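Local structure of GphF Dehydratase 1 (Archangium violaceum, 6MBF) at residues C25-V30 with P92-L97; G181-Q186 with V242-R247. The protein probably dehydrates polyketide intermediates and shifts their double bond, as a dehydratase domain of the gephyronic acid polyketide synthase. All coordinates share one frame; numbering follows the deposited sequence.

Interaction 1: residues C25-V30 with P92-L97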
loop_
_atom_site.group_PDB
_atom_site.type_symbol
_atom_site.label_atom_id
_atom_site.label_comp_id
_atom_site.label_asym_id
_atom_site.label_seq_id
_atom_site.Cartn_x
_atom_site.Cartn_y
_atom_site.Cartn_z
ATOM N N CYS A 25 -10.393 -16.301 9.389
ATOM C CA CYS A 25 -9.888 -16.461 8.033
ATOM C C CYS A 25 -10.809 -15.788 7.027
ATOM O O CYS A 25 -12.035 -15.923 7.099
ATOM C CB CYS A 25 -9.716 -17.941 7.684
ATOM S SG CYS A 25 -8.998 -18.247 6.035
ATOM N N PHE A 26 -10.199 -15.057 6.093
ATOM C CA PHE A 26 -10.877 -14.527 4.921
ATOM C C PHE A 26 -10.270 -15.175 3.682
ATOM O O PHE A 26 -9.071 -15.470 3.645
ATOM C CB PHE A 26 -10.732 -12.992 4.799
ATOM C CG PHE A 26 -11.305 -12.212 5.960
ATOM C CD1 PHE A 26 -12.590 -11.689 5.900
ATOM C CD2 PHE A 26 -10.541 -11.972 7.093
ATOM C CE1 PHE A 26 -13.110 -10.963 6.967
ATOM C CE2 PHE A 26 -11.057 -11.249 8.164
ATOM C CZ PHE A 26 -12.342 -10.741 8.093
ATOM N N THR A 27 -11.088 -15.382 2.658
ATOM C CA THR A 27 -10.529 -15.874 1.407
ATOM C C THR A 27 -11.297 -15.301 0.229
ATOM O O THR A 27 -12.496 -15.016 0.313
ATOM C CB THR A 27 -10.528 -17.407 1.347
ATOM O OG1 THR A 27 -9.730 -17.836 0.238
ATOM C CG2 THR A 27 -11.943 -17.929 1.177
ATOM N N GLY A 28 -10.585 -15.134 -0.881
ATOM C CA GLY A 28 -11.204 -14.659 -2.099
ATOM C C GLY A 28 -10.322 -15.026 -3.268
ATOM O O GLY A 28 -9.300 -15.698 -3.117
ATOM N N THR A 29 -10.743 -14.578 -4.445
ATOM C CA THR A 29 -10.003 -14.762 -5.678
ATOM C C THR A 29 -9.776 -13.405 -6.323
ATOM O O THR A 29 -10.691 -12.580 -6.384
ATOM C CB THR A 29 -10.759 -15.684 -6.641
ATOM O OG1 THR A 29 -10.889 -16.986 -6.054
ATOM C CG2 THR A 29 -10.027 -15.800 -7.960
ATOM N N VAL A 30 -8.551 -13.170 -6.793
ATOM C CA VAL A 30 -8.232 -11.961 -7.541
ATOM C C VAL A 30 -7.545 -12.361 -8.842
ATOM O O VAL A 30 -7.096 -13.494 -9.014
ATOM C CB VAL A 30 -7.332 -10.993 -6.738
ATOM C CG1 VAL A 30 -8.021 -10.569 -5.426
ATOM C CG2 VAL A 30 -5.980 -11.627 -6.478
ATOM N N PRO A 92 -6.495 -16.371 -12.443
ATOM C CA PRO A 92 -6.884 -16.083 -11.057
ATOM C C PRO A 92 -5.913 -16.668 -10.041
ATOM O O PRO A 92 -5.253 -17.688 -10.270
ATOM C CB PRO A 92 -8.266 -16.736 -10.936
ATOM C CG PRO A 92 -8.238 -17.836 -11.960
ATOM C CD PRO A 92 -7.444 -17.274 -13.113
ATOM N N ALA A 93 -5.838 -15.995 -8.896
ATOM C CA ALA A 93 -5.084 -16.454 -7.740
ATOM C C ALA A 93 -5.978 -16.390 -6.514
ATOM O O ALA A 93 -6.703 -15.409 -6.318
ATOM C CB ALA A 93 -3.833 -15.601 -7.505
ATOM N N ARG A 94 -5.929 -17.436 -5.698
ATOM C CA ARG A 94 -6.592 -17.427 -4.400
ATOM C C ARG A 94 -5.797 -16.569 -3.424
ATOM O O ARG A 94 -4.574 -16.680 -3.353
ATOM C CB ARG A 94 -6.714 -18.845 -3.847
ATOM C CG ARG A 94 -7.485 -19.814 -4.726
ATOM C CD ARG A 94 -8.895 -19.324 -5.005
ATOM N NE ARG A 94 -9.580 -18.920 -3.782
ATOM C CZ ARG A 94 -10.259 -19.748 -2.995
ATOM N NH1 ARG A 94 -10.345 -21.036 -3.300
ATOM N NH2 ARG A 94 -10.850 -19.286 -1.901
ATOM N N LEU A 95 -6.496 -15.714 -2.678
ATOM C CA LEU A 95 -5.907 -14.891 -1.630
ATOM C C LEU A 95 -6.510 -15.279 -0.291
ATOM O O LEU A 95 -7.704 -15.583 -0.204
ATOM C CB LEU A 95 -6.157 -13.404 -1.860
ATOM C CG LEU A 95 -5.257 -12.596 -2.782
ATOM C CD1 LEU A 95 -5.537 -11.125 -2.536
ATOM C CD2 LEU A 95 -3.794 -12.916 -2.546
ATOM N N ARG A 96 -5.690 -15.246 0.757
ATOM C CA ARG A 96 -6.138 -15.646 2.083
ATOM C C ARG A 96 -5.490 -14.751 3.121
ATOM O O ARG A 96 -4.275 -14.554 3.091
ATOM C CB ARG A 96 -5.782 -17.111 2.361
ATOM C CG ARG A 96 -6.177 -17.628 3.739
ATOM C CD ARG A 96 -5.678 -19.060 3.948
ATOM N NE ARG A 96 -4.235 -19.106 4.188
ATOM C CZ ARG A 96 -3.500 -20.215 4.169
ATOM N NH1 ARG A 96 -4.066 -21.391 3.914
ATOM N NH2 ARG A 96 -2.200 -20.151 4.398
ATOM N N LEU A 97 -6.296 -14.202 4.026
ATOM C CA LEU A 97 -5.786 -13.557 5.228
ATOM C C LEU A 97 -6.275 -14.371 6.415
ATOM O O LEU A 97 -7.483 -14.558 6.586
ATOM C CB LEU A 97 -6.243 -12.100 5.334
ATOM C CG LEU A 97 -5.660 -11.296 6.510
ATOM C CD1 LEU A 97 -5.590 -9.798 6.159
ATOM C CD2 LEU A 97 -6.441 -11.481 7.829
#
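R94 reaches across to T27 and G28 because its chain is folded back on itself: CG stands anti to the carbonyl carbon, and two further bends, chi2 -58° and chi3 -49°, curl the arm over the neighbouring strand. T27 meets it with OG1 set anti to its own backbone N (chi1 -168°). The hydroxyl gives its proton to L95 O (OG1 to O 3.1 Å) and takes a weak, strongly bent bond from R94 NH2, 2.8 Å from OG1. R94 NE adds a long, weak but straight bond to G28 O at 3.3 Å, with that oxygen in the plane of the guanidinium at its edge. An alanine in place of R94 would probably leave T27 OG1 without its guanidinium donor and T29 OG1 without the methylene CD that lies against it. L95 O is gripped twice, by T27 OG1 and G28 N. On the other face V30 and L95 cross at about a right angle, CG1 to CD1 3.9 Å, while F26 and L97 run side by side; the apolar branches suit this face because helix 52-65 packs on it, through M57 and A61 among others. Back on the face of T27 and R94, R96 turns its end away from strand 25-30, to a salt bridge with E117 and a cation-pi contact with W120. Six backbone hydrogen bonds join the strands, from F26 N to L97 O (2.8 Å) as far as A93 N to V30 O. Antiparallel strands with one face laid against a central helix are characteristic of the hotdog fold, here of the polyketide synthase dehydratase family.

Interaction 2: residues G181-Q186 with V242-R247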
loop_
_atom_site.group_PDB
_atom_site.type_symbol
_atom_site.label_atom_id
_atom_site.label_comp_id
_atom_site.label_asym_id
_atom_site.label_seq_id
_atom_site.Cartn_x
_atom_site.Cartn_y
_atom_site.Cartn_z
ATOM N N GLY A 181 2.828 16.420 -1.301
ATOM C CA GLY A 181 2.192 16.030 -2.537
ATOM C C GLY A 181 0.691 16.153 -2.389
ATOM O O GLY A 181 0.149 16.061 -1.286
ATOM N N HIS A 182 0.029 16.398 -3.508
ATOM C CA HIS A 182 -1.423 16.390 -3.602
ATOM C C HIS A 182 -1.796 15.208 -4.486
ATOM O O HIS A 182 -1.374 15.151 -5.646
ATOM C CB HIS A 182 -1.924 17.714 -4.186
ATOM C CG HIS A 182 -3.393 17.741 -4.469
ATOM N ND1 HIS A 182 -3.945 18.525 -5.459
ATOM C CD2 HIS A 182 -4.426 17.080 -3.892
ATOM C CE1 HIS A 182 -5.254 18.352 -5.477
ATOM N NE2 HIS A 182 -5.572 17.484 -4.532
ATOM N N VAL A 183 -2.534 14.243 -3.927
ATOM C CA VAL A 183 -2.942 13.051 -4.659
ATOM C C VAL A 183 -4.461 13.005 -4.696
ATOM O O VAL A 183 -5.136 13.336 -3.713
ATOM C CB VAL A 183 -2.368 11.727 -4.085
ATOM C CG1 VAL A 183 -0.907 11.850 -3.733
ATOM C CG2 VAL A 183 -3.173 11.198 -2.937
ATOM N N CYS A 184 -4.994 12.600 -5.842
ATOM C CA CYS A 184 -6.433 12.596 -6.047
ATOM C C CYS A 184 -6.796 11.441 -6.963
ATOM O O CYS A 184 -6.202 11.281 -8.034
ATOM C CB CYS A 184 -6.892 13.927 -6.643
ATOM S SG CYS A 184 -8.670 14.132 -6.682
ATOM N N LEU A 185 -7.755 10.630 -6.530
ATOM C CA LEU A 185 -8.234 9.552 -7.380
ATOM C C LEU A 185 -9.109 10.106 -8.491
ATOM O O LEU A 185 -9.733 11.160 -8.357
ATOM C CB LEU A 185 -9.024 8.534 -6.570
ATOM C CG LEU A 185 -8.246 7.824 -5.463
ATOM C CD1 LEU A 185 -9.172 6.931 -4.696
ATOM C CD2 LEU A 185 -7.061 7.042 -6.024
ATOM N N GLN A 186 -9.140 9.393 -9.611
ATOM C CA GLN A 186 -10.024 9.750 -10.710
ATOM C C GLN A 186 -10.565 8.470 -11.328
ATOM O O GLN A 186 -10.254 7.356 -10.886
ATOM C CB GLN A 186 -9.311 10.616 -11.764
ATOM C CG GLN A 186 -8.890 12.012 -11.301
ATOM C CD GLN A 186 -10.070 12.892 -10.905
ATOM O OE1 GLN A 186 -11.186 12.711 -11.392
ATOM N NE2 GLN A 186 -9.822 13.853 -10.024
ATOM N N VAL A 242 -6.001 13.543 -0.838
ATOM C CA VAL A 242 -5.237 13.988 0.322
ATOM C C VAL A 242 -4.100 14.895 -0.122
ATOM O O VAL A 242 -3.692 14.907 -1.288
ATOM C CB VAL A 242 -4.628 12.827 1.152
ATOM C CG1 VAL A 242 -5.713 11.937 1.769
ATOM C CG2 VAL A 242 -3.666 12.013 0.302
ATOM N N ARG A 243 -3.596 15.661 0.831
ATOM C CA ARG A 243 -2.253 16.204 0.758
ATOM C C ARG A 243 -1.384 15.377 1.691
ATOM O O ARG A 243 -1.790 15.059 2.812
ATOM C CB ARG A 243 -2.218 17.682 1.144
ATOM C CG ARG A 243 -2.963 18.577 0.156
ATOM C CD ARG A 243 -2.653 20.042 0.456
ATOM N NE ARG A 243 -3.290 20.949 -0.497
ATOM C CZ ARG A 243 -4.504 21.473 -0.345
ATOM N NH1 ARG A 243 -5.238 21.189 0.726
ATOM N NH2 ARG A 243 -4.992 22.284 -1.274
ATOM N N VAL A 244 -0.208 14.991 1.222
ATOM C CA VAL A 244 0.645 14.084 1.977
ATOM C C VAL A 244 1.974 14.770 2.242
ATOM O O VAL A 244 2.576 15.346 1.329
ATOM C CB VAL A 244 0.848 12.742 1.249
ATOM C CG1 VAL A 244 1.310 12.955 -0.197
ATOM C CG2 VAL A 244 1.825 11.870 2.030
ATOM N N HIS A 245 2.412 14.738 3.494
ATOM C CA HIS A 245 3.753 15.163 3.856
ATOM C C HIS A 245 4.613 13.920 4.049
ATOM O O HIS A 245 4.195 12.972 4.720
ATOM C CB HIS A 245 3.724 16.015 5.126
ATOM C CG HIS A 245 5.076 16.436 5.595
ATOM N ND1 HIS A 245 5.484 16.295 6.903
ATOM C CD2 HIS A 245 6.130 16.963 4.927
ATOM C CE1 HIS A 245 6.724 16.735 7.025
ATOM N NE2 HIS A 245 7.139 17.141 5.840
ATOM N N LEU A 246 5.801 13.906 3.444
ATOM C CA LEU A 246 6.703 12.770 3.576
ATOM C C LEU A 246 8.078 13.254 4.011
ATOM O O LEU A 246 8.484 14.377 3.697
ATOM C CB LEU A 246 6.818 11.970 2.265
ATOM C CG LEU A 246 7.593 12.622 1.113
ATOM C CD1 LEU A 246 9.093 12.289 1.166
ATOM C CD2 LEU A 246 7.041 12.168 -0.201
ATOM N N ARG A 247 8.789 12.398 4.741
ATOM C CA ARG A 247 10.158 12.695 5.156
ATOM C C ARG A 247 11.020 11.453 4.967
ATOM O O ARG A 247 10.779 10.417 5.592
ATOM C CB ARG A 247 10.219 13.180 6.613
ATOM C CG ARG A 247 11.657 13.397 7.111
ATOM C CD ARG A 247 11.723 13.918 8.562
ATOM N NE ARG A 247 11.090 15.226 8.720
ATOM C CZ ARG A 247 10.088 15.495 9.558
ATOM N NH1 ARG A 247 9.580 14.542 10.335
ATOM N NH2 ARG A 247 9.593 16.726 9.622
#
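V183 and V242 lie side by side and point the same way, their CG2 methyls only 3.4 Å apart, tighter than usual van der Waals contact. In both, CG1 is anti to the carbonyl carbon (chi1 -44° in V183, -64° in V242), which leaves CG2 between the backbone N and the carbonyl carbon. The beta-branched valine suits an extended strand and fills this buried face with compact methyls. V244 projects from the same face, and its CG1 passes over the backbone of G181, 3.5 Å from G181 O. A glycine fits there, since a side-chain carbon at that position would press on this methyl. L202 of helix 200-214 touches V183, and L264 and L266 of strand 259-267 touch V244. H182 and R243 form the non-hydrogen-bonded pair and project from the other face. The H182 ring presents its edge to V242 O, with CD2 3.5 Å from that oxygen in the plane of the ring, while NE2 is hydrogen-bonded to E241. R243 holds its chain extended from CG to NE, and H182 ND1 stays 5.6 Å from R243 NE. Backbone bonds couple the flanking pairs: V244 N reaches G181 O at 2.7 Å, and V183 N reaches V242 O at 3.0 Å. The chemistry thus divides by face: close apolar packing among the valines, polar side chains opposite, where E241 would probably favour the protonated imidazole, an effect the nearby R243 would tend to oppose.

Overall arrangement
Both contacts pair neighbouring antiparallel strands, but they lie on opposite sides of the chain's centre, with their own centres about 30 Å apart, and in two different hotdog-type regions of the chain. No element is shared: interaction 1 joins strands 23-30 and 93-100 beside helix 52-65, whereas interaction 2 joins strands 178-184 and 241-248 beside helix 200-214. Interaction 1 is longer and only partly buried, so its more open face can carry side-chain hydrogen bonds between the strands. Interaction 2 is shorter and buried; its links across the strands are mainly backbone bonds and valine methyls, with no side-chain hydrogen bond between the two segments.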